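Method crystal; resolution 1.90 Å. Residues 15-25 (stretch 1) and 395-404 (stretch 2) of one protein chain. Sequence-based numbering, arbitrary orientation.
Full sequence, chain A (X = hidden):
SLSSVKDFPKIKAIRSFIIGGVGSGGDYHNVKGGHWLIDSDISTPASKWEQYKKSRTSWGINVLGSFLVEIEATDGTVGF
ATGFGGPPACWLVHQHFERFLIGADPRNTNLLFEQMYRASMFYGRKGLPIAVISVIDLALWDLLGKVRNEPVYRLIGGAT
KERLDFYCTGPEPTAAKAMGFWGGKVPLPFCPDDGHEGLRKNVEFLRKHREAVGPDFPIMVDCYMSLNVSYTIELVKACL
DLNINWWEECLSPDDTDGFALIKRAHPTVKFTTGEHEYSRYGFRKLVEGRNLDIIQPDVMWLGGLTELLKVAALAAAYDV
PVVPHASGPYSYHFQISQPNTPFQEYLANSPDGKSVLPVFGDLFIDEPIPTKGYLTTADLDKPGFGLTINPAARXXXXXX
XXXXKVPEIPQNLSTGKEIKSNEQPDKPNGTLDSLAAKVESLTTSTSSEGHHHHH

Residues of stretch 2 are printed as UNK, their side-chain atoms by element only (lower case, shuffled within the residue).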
ATOM      1  N   ARG A  15     -48.100  -9.962  15.665  1.00 14.75           N
ATOM      2  CA  ARG A  15     -48.160 -10.991  16.691  1.00 14.90           C
ATOM      3  C   ARG A  15     -46.922 -11.875  16.570  1.00 15.73           C
ATOM      4  O   ARG A  15     -46.384 -12.047  15.480  1.00 15.88           O
ATOM      5  CB  ARG A  15     -49.422 -11.844  16.506  1.00 15.10           C
ATOM      6  CG  ARG A  15     -50.742 -11.086  16.642  1.00 16.80           C
ATOM      7  CD  ARG A  15     -51.938 -12.004  16.384  1.00 19.32           C
ATOM      8  NE  ARG A  15     -52.077 -12.374  14.974  1.00 19.62           N
ATOM      9  CZ  ARG A  15     -52.704 -11.634  14.059  1.00 20.54           C
ATOM     10  NH1 ARG A  15     -53.259 -10.478  14.400  1.00 19.28           N
ATOM     11  NH2 ARG A  15     -52.781 -12.051  12.801  1.00 20.94           N
ATOM     12  N   SER A  16     -46.459 -12.420  17.690  1.00 15.79           N
ATOM     13  CA  SER A  16     -45.298 -13.301  17.663  1.00 15.13           C
ATOM     14  C   SER A  16     -45.594 -14.538  18.490  1.00 15.68           C
ATOM     15  O   SER A  16     -46.326 -14.478  19.482  1.00 14.77           O
ATOM     16  CB  SER A  16     -44.047 -12.592  18.199  1.00 13.64           C
ATOM     17  OG  SER A  16     -44.157 -12.306  19.578  1.00 15.55           O
ATOM     18  N   PHE A  17     -45.025 -15.659  18.069  1.00 14.72           N
ATOM     19  CA  PHE A  17     -45.228 -16.931  18.743  1.00 16.43           C
ATOM     20  C   PHE A  17     -43.925 -17.698  18.844  1.00 16.85           C
ATOM     21  O   PHE A  17     -43.057 -17.586  17.978  1.00 16.60           O
ATOM     22  CB  PHE A  17     -46.212 -17.797  17.951  1.00 16.89           C
ATOM     23  CG  PHE A  17     -47.549 -17.162  17.736  1.00 16.95           C
ATOM     24  CD1 PHE A  17     -48.576 -17.347  18.653  1.00 18.33           C
ATOM     25  CD2 PHE A  17     -47.780 -16.367  16.615  1.00 18.50           C
ATOM     26  CE1 PHE A  17     -49.820 -16.750  18.460  1.00 19.07           C
ATOM     27  CE2 PHE A  17     -49.019 -15.765  16.412  1.00 20.43           C
ATOM     28  CZ  PHE A  17     -50.041 -15.958  17.337  1.00 20.01           C
ATOM     29  N   ILE A  18     -43.796 -18.479  19.906  1.00 18.39           N
ATOM     30  CA  ILE A  18     -42.626 -19.321  20.088  1.00 20.28           C
ATOM     31  C   ILE A  18     -43.088 -20.685  19.589  1.00 21.56           C
ATOM     32  O   ILE A  18     -44.206 -21.106  19.885  1.00 20.85           O
ATOM     33  CB  ILE A  18     -42.236 -19.430  21.568  1.00 22.19           C
ATOM     34  CG1 ILE A  18     -41.792 -18.057  22.078  1.00 24.53           C
ATOM     35  CG2 ILE A  18     -41.135 -20.468  21.742  1.00 23.34           C
ATOM     36  CD1 ILE A  18     -41.678 -17.971  23.575  1.00 28.39           C
ATOM     37  N   ILE A  19     -42.254 -21.363  18.812  1.00 21.81           N
ATOM     38  CA  ILE A  19     -42.630 -22.671  18.300  1.00 23.66           C
ATOM     39  C   ILE A  19     -42.239 -23.737  19.316  1.00 24.75           C
ATOM     40  O   ILE A  19     -41.060 -23.959  19.573  1.00 25.48           O
ATOM     41  CB  ILE A  19     -41.952 -22.942  16.943  1.00 24.45           C
ATOM     42  CG1 ILE A  19     -42.285 -21.800  15.975  1.00 25.76           C
ATOM     43  CG2 ILE A  19     -42.439 -24.264  16.364  1.00 24.61           C
ATOM     44  CD1 ILE A  19     -41.586 -21.892  14.640  1.00 28.88           C
ATOM     45  N   GLY A  20     -43.243 -24.380  19.907  1.00 26.00           N
ATOM     46  CA  GLY A  20     -42.983 -25.408  20.898  1.00 27.66           C
ATOM     47  C   GLY A  20     -42.326 -26.644  20.317  1.00 29.17           C
ATOM     48  O   GLY A  20     -42.373 -26.869  19.109  1.00 29.89           O
ATOM     49  N   GLY A  21     -41.706 -27.444  21.179  1.00 30.23           N
ATOM     50  CA  GLY A  21     -41.048 -28.658  20.728  1.00 30.84           C
ATOM     51  C   GLY A  21     -39.797 -28.390  19.914  1.00 32.33           C
ATOM     52  O   GLY A  21     -39.199 -27.317  20.014  1.00 32.86           O
ATOM     53  N   VAL A  22     -39.399 -29.369  19.106  1.00 32.05           N
ATOM     54  CA  VAL A  22     -38.214 -29.243  18.266  1.00 32.00           C
ATOM     55  C   VAL A  22     -38.531 -29.660  16.831  1.00 32.30           C
ATOM     56  O   VAL A  22     -39.631 -30.136  16.543  1.00 32.51           O
ATOM     57  CB  VAL A  22     -37.055 -30.138  18.786  1.00 32.37           C
ATOM     58  CG1 VAL A  22     -36.763 -29.823  20.247  1.00 31.69           C
ATOM     59  CG2 VAL A  22     -37.409 -31.607  18.618  1.00 31.62           C
ATOM     60  N   GLY A  23     -37.564 -29.471  15.939  1.00 32.27           N
ATOM     61  CA  GLY A  23     -37.740 -29.856  14.549  1.00 32.80           C
ATOM     62  C   GLY A  23     -38.745 -29.070  13.722  1.00 32.52           C
ATOM     63  O   GLY A  23     -39.177 -29.541  12.672  1.00 34.26           O
ATOM     64  N   SER A  24     -39.125 -27.882  14.177  1.00 32.29           N
ATOM     65  CA  SER A  24     -40.074 -27.064  13.426  1.00 32.12           C
ATOM     66  C   SER A  24     -39.766 -25.585  13.618  1.00 31.00           C
ATOM     67  O   SER A  24     -39.616 -25.113  14.744  1.00 30.38           O
ATOM     68  CB  SER A  24     -41.511 -27.363  13.866  1.00 33.39           C
ATOM     69  OG  SER A  24     -41.693 -27.079  15.240  1.00 38.39           O
ATOM     70  N   GLY A  25     -39.673 -24.855  12.513  1.00 28.91           N
ATOM     71  CA  GLY A  25     -39.369 -23.440  12.597  1.00 26.43           C
ATOM     72  C   GLY A  25     -38.001 -23.138  12.015  1.00 25.29           C
ATOM     73  O   GLY A  25     -37.292 -24.044  11.569  1.00 22.91           O
ATOM     74  N   UNK A 395     -51.552 -25.138  17.205  1.00 36.31           N
ATOM     75  CA  UNK A 395     -51.742 -25.531  18.594  1.00 36.82           C
ATOM     76  C   UNK A 395     -50.382 -25.547  19.280  1.00 37.38           C
ATOM     77  O   UNK A 395     -50.279 -25.391  20.498  1.00 38.85           O
ATOM     78  c   UNK A 395     -52.379 -26.914  18.662  1.00 38.70           C
ATOM     79  N   UNK A 396     -49.341 -25.735  18.476  1.00 36.95           N
ATOM     80  CA  UNK A 396     -47.964 -25.782  18.955  1.00 36.11           C
ATOM     81  C   UNK A 396     -47.410 -24.365  19.096  1.00 34.77           C
ATOM     82  O   UNK A 396     -46.356 -24.157  19.697  1.00 34.95           O
ATOM     83  c   UNK A 396     -47.105 -26.573  17.960  1.00 39.07           C
ATOM     84  c   UNK A 396     -45.264 -28.332  16.391  1.00 45.61           C
ATOM     85  c   UNK A 396     -45.665 -26.805  18.386  1.00 41.76           C
ATOM     86  n   UNK A 396     -45.204 -29.596  17.179  1.00 48.63           N
ATOM     87  c   UNK A 396     -44.773 -27.124  17.185  1.00 44.33           C
ATOM     88  N   UNK A 397     -48.123 -23.393  18.530  1.00 31.07           N
ATOM     89  CA  UNK A 397     -47.692 -22.003  18.590  1.00 28.67           C
ATOM     90  C   UNK A 397     -48.003 -21.387  19.943  1.00 27.86           C
ATOM     91  O   UNK A 397     -49.164 -21.228  20.323  1.00 27.89           O
ATOM     92  c   UNK A 397     -48.355 -21.187  17.479  1.00 27.28           C
ATOM     93  c   UNK A 397     -46.439 -21.297  15.876  1.00 25.82           C
ATOM     94  c   UNK A 397     -48.733 -20.733  15.058  1.00 26.46           C
ATOM     95  c   UNK A 397     -47.930 -21.551  16.054  1.00 27.09           C
ATOM     96  N   UNK A 398     -46.945 -21.035  20.662  1.00 24.96           N
ATOM     97  CA  UNK A 398     -47.065 -20.447  21.984  1.00 23.54           C
ATOM     98  C   UNK A 398     -47.049 -18.924  21.928  1.00 22.34           C
ATOM     99  O   UNK A 398     -46.032 -18.324  21.584  1.00 20.18           O
ATOM    100  c   UNK A 398     -45.903 -20.913  22.883  1.00 22.60           C
ATOM    101  c   UNK A 398     -44.602 -22.996  23.565  1.00 24.26           C
ATOM    102  c   UNK A 398     -45.832 -22.441  22.881  1.00 23.70           C
ATOM    103  c   UNK A 398     -46.088 -20.387  24.292  1.00 23.17           C
ATOM    104  N   UNK A 399     -48.180 -18.278  22.259  1.00 20.92           N
ATOM    105  CA  UNK A 399     -48.230 -16.813  22.235  1.00 20.25           C
ATOM    106  C   UNK A 399     -47.116 -16.286  23.143  1.00 19.37           C
ATOM    107  O   UNK A 399     -46.864 -16.850  24.208  1.00 17.83           O
ATOM    108  c   UNK A 399     -49.491 -18.840  22.625  1.00 23.68           C
ATOM    109  c   UNK A 399     -49.620 -16.508  22.787  1.00 22.08           C
ATOM    110  c   UNK A 399     -50.421 -17.688  22.328  1.00 22.81           C
ATOM    111  N   UNK A 400     -46.449 -15.217  22.723  1.00 17.34           N
ATOM    112  CA  UNK A 400     -45.351 -14.658  23.507  1.00 17.37           C
ATOM    113  C   UNK A 400     -45.813 -13.821  24.697  1.00 18.28           C
ATOM    114  O   UNK A 400     -44.990 -13.298  25.449  1.00 17.82           O
ATOM    115  o   UNK A 400     -45.177 -12.754  22.011  1.00 18.08           O
ATOM    116  c   UNK A 400     -44.449 -13.813  22.605  1.00 15.83           C
ATOM    117  N   UNK A 401     -47.130 -13.715  24.865  1.00 18.83           N
ATOM    118  CA  UNK A 401     -47.743 -12.942  25.947  1.00 20.87           C
ATOM    119  C   UNK A 401     -47.149 -13.157  27.342  1.00 19.27           C
ATOM    120  O   UNK A 401     -46.963 -12.201  28.094  1.00 19.19           O
ATOM    121  c   UNK A 401     -49.246 -13.240  26.001  1.00 23.81           C
ATOM    122  o   UNK A 401     -51.095 -12.223  24.901  1.00 33.98           O
ATOM    123  o   UNK A 401     -49.466 -12.964  23.635  1.00 31.89           O
ATOM    124  c   UNK A 401     -49.984 -12.772  24.756  1.00 29.16           C
ATOM    125  N   UNK A 402     -46.858 -14.406  27.689  1.00 18.10           N
ATOM    126  CA  UNK A 402     -46.321 -14.716  29.011  1.00 18.15           C
ATOM    127  C   UNK A 402     -45.020 -13.985  29.338  1.00 18.75           C
ATOM    128  O   UNK A 402     -44.735 -13.709  30.501  1.00 16.90           O
ATOM    129  c   UNK A 402     -44.932 -17.147  27.112  1.00 17.14           C
ATOM    130  c   UNK A 402     -46.116 -16.231  29.153  1.00 17.96           C
ATOM    131  o   UNK A 402     -41.506 -18.304  26.538  1.00 17.99           O
ATOM    132  c   UNK A 402     -42.551 -17.443  28.509  1.00 19.50           C
ATOM    133  c   UNK A 402     -42.621 -17.803  27.171  1.00 18.84           C
ATOM    134  c   UNK A 402     -44.889 -16.779  28.455  1.00 19.31           C
ATOM    135  c   UNK A 402     -43.804 -17.657  26.468  1.00 17.79           C
ATOM    136  c   UNK A 402     -43.683 -16.932  29.143  1.00 19.19           C
ATOM    137  N   UNK A 403     -44.238 -13.667  28.310  1.00 17.18           N
ATOM    138  CA  UNK A 403     -42.964 -12.982  28.498  1.00 18.75           C
ATOM    139  C   UNK A 403     -43.112 -11.557  29.023  1.00 20.58           C
ATOM    140  O   UNK A 403     -42.143 -10.958  29.498  1.00 21.84           O
ATOM    141  c   UNK A 403     -41.647 -14.296  26.672  1.00 17.12           C
ATOM    142  c   UNK A 403     -42.189 -12.958  27.177  1.00 18.16           C
ATOM    143  c   UNK A 403     -41.184 -14.153  25.229  1.00 17.61           C
ATOM    144  c   UNK A 403     -40.502 -14.755  27.566  1.00 16.75           C
ATOM    145  N   UNK A 404     -44.324 -11.019  28.947  1.00 20.35           N
ATOM    146  CA  UNK A 404     -44.570  -9.656  29.392  1.00 22.78           C
ATOM    147  C   UNK A 404     -45.364  -9.569  30.690  1.00 24.23           C
ATOM    148  O   UNK A 404     -45.702  -8.478  31.144  1.00 25.61           O
ATOM    149  c   UNK A 404     -45.279  -8.890  28.277  1.00 21.40           C
ATOM    150  c   UNK A 404     -43.263  -9.274  24.494  1.00 21.00           C
ATOM    151  c   UNK A 404     -44.586  -8.999  26.946  1.00 21.08           C
ATOM    152  c   UNK A 404     -43.355  -8.388  26.735  1.00 22.12           C
ATOM    153  c   UNK A 404     -42.690  -8.521  25.515  1.00 22.49           C
ATOM    154  c   UNK A 404     -44.493  -9.886  24.695  1.00 22.36           C
ATOM    155  c   UNK A 404     -45.147  -9.747  25.916  1.00 21.33           C
TER
HETATM  156  O   HOH W   1     -42.023 -28.801  17.281  1.00 35.90           O

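Position 395 carries a single side-chain carbon and lies out of reach of stretch 1; one methyl group makes it alanine, a small residue that suits an exposed turn before the strand.

Position 396 has four carbons in a row ending in nitrogen. The chain lies along Ile19 and Gly20, and its tip reaches water 1: this is lysine. Its CD is 3.8 Å from Ile19 CG2 and 3.1 Å from Gly20 O, while NZ makes a weak hydrogen bond of 3.3 Å to water 1. That water also bonds Gly20 O, Val22 O and Ser24 OG, so a long chain with a polar tip serves both surroundings. The backbone O of Lys396 accepts a 3.1 Å hydrogen bond from Gly20 N.

Position 397 has four carbons forked at the second, on the sheet face of Phe17 and Ile19, touching both: leucine. Its CB is 4.0 Å from Phe17 CD1 and its CD2 4.2 Å from Ile19 CG1, an apolar fit for a buried site.

Position 398 also has four carbons, but forked at the first, with one arm two carbons long. It emerges on the other face, against Ile18 and Gly20: isoleucine. CB to CB with Ile18 is 4.2 Å, and Ile398 CD1 comes within 3.9 Å of Gly20 CA, so the branched apolar chain covers both. A CB on Gly20 would sit tightly against this methyl and Lys396 O.

Position 399 has three carbons closing a ring onto the backbone N and packing on Phe17, hence proline. It pairs with Phe17 without backbone hydrogen bonds between them, so its lack of an N-H costs nothing in this pairing; CG lies 4.0 Å from Phe17 CE1.

Position 400 has one carbon and one oxygen, the oxygen beside the Ser16 hydroxyl: serine, small enough to fit there with CA-to-CB pointing toward stretch 1. Its OG lies 2.7 Å from Ser16 OG, and its N gives a weak 3.3 Å hydrogen bond to Ser16 O.

Position 401 has two carbons, the second bearing two oxygens, without contact to stretch 1: aspartate, its charge suiting an exposed site.

Position 402 has one carbon, then a ring of six carbons bearing one oxygen, its edge meeting Ile18: tyrosine, long enough to reach there from a sideways start. Ile18 CD1 is 3.6 Å from CE2 and 3.0 Å from OH.

Position 403, four carbons forked at the second, packs one branch on Ile18: leucine, apolar for a buried site, CD1 4.2 Å from Ile18 CD1.

Position 404 has one carbon, then a ring of six carbons, no oxygen, making no contact with stretch 1, which leaves the choice unconstrained: phenylalanine.

The contact is an antiparallel strand pairing centred on Ile18 and Ile398, whose reciprocal N-to-O hydrogen bonds both measure 2.8 Å. Alternation sends Phe17, Ile19, Leu397 and Pro399 to one face and the isoleucine pair to the other, while the serines and the lysine extend the contact beyond the central pairing.

Stretch 2 395-404: AKLIPSDYLF
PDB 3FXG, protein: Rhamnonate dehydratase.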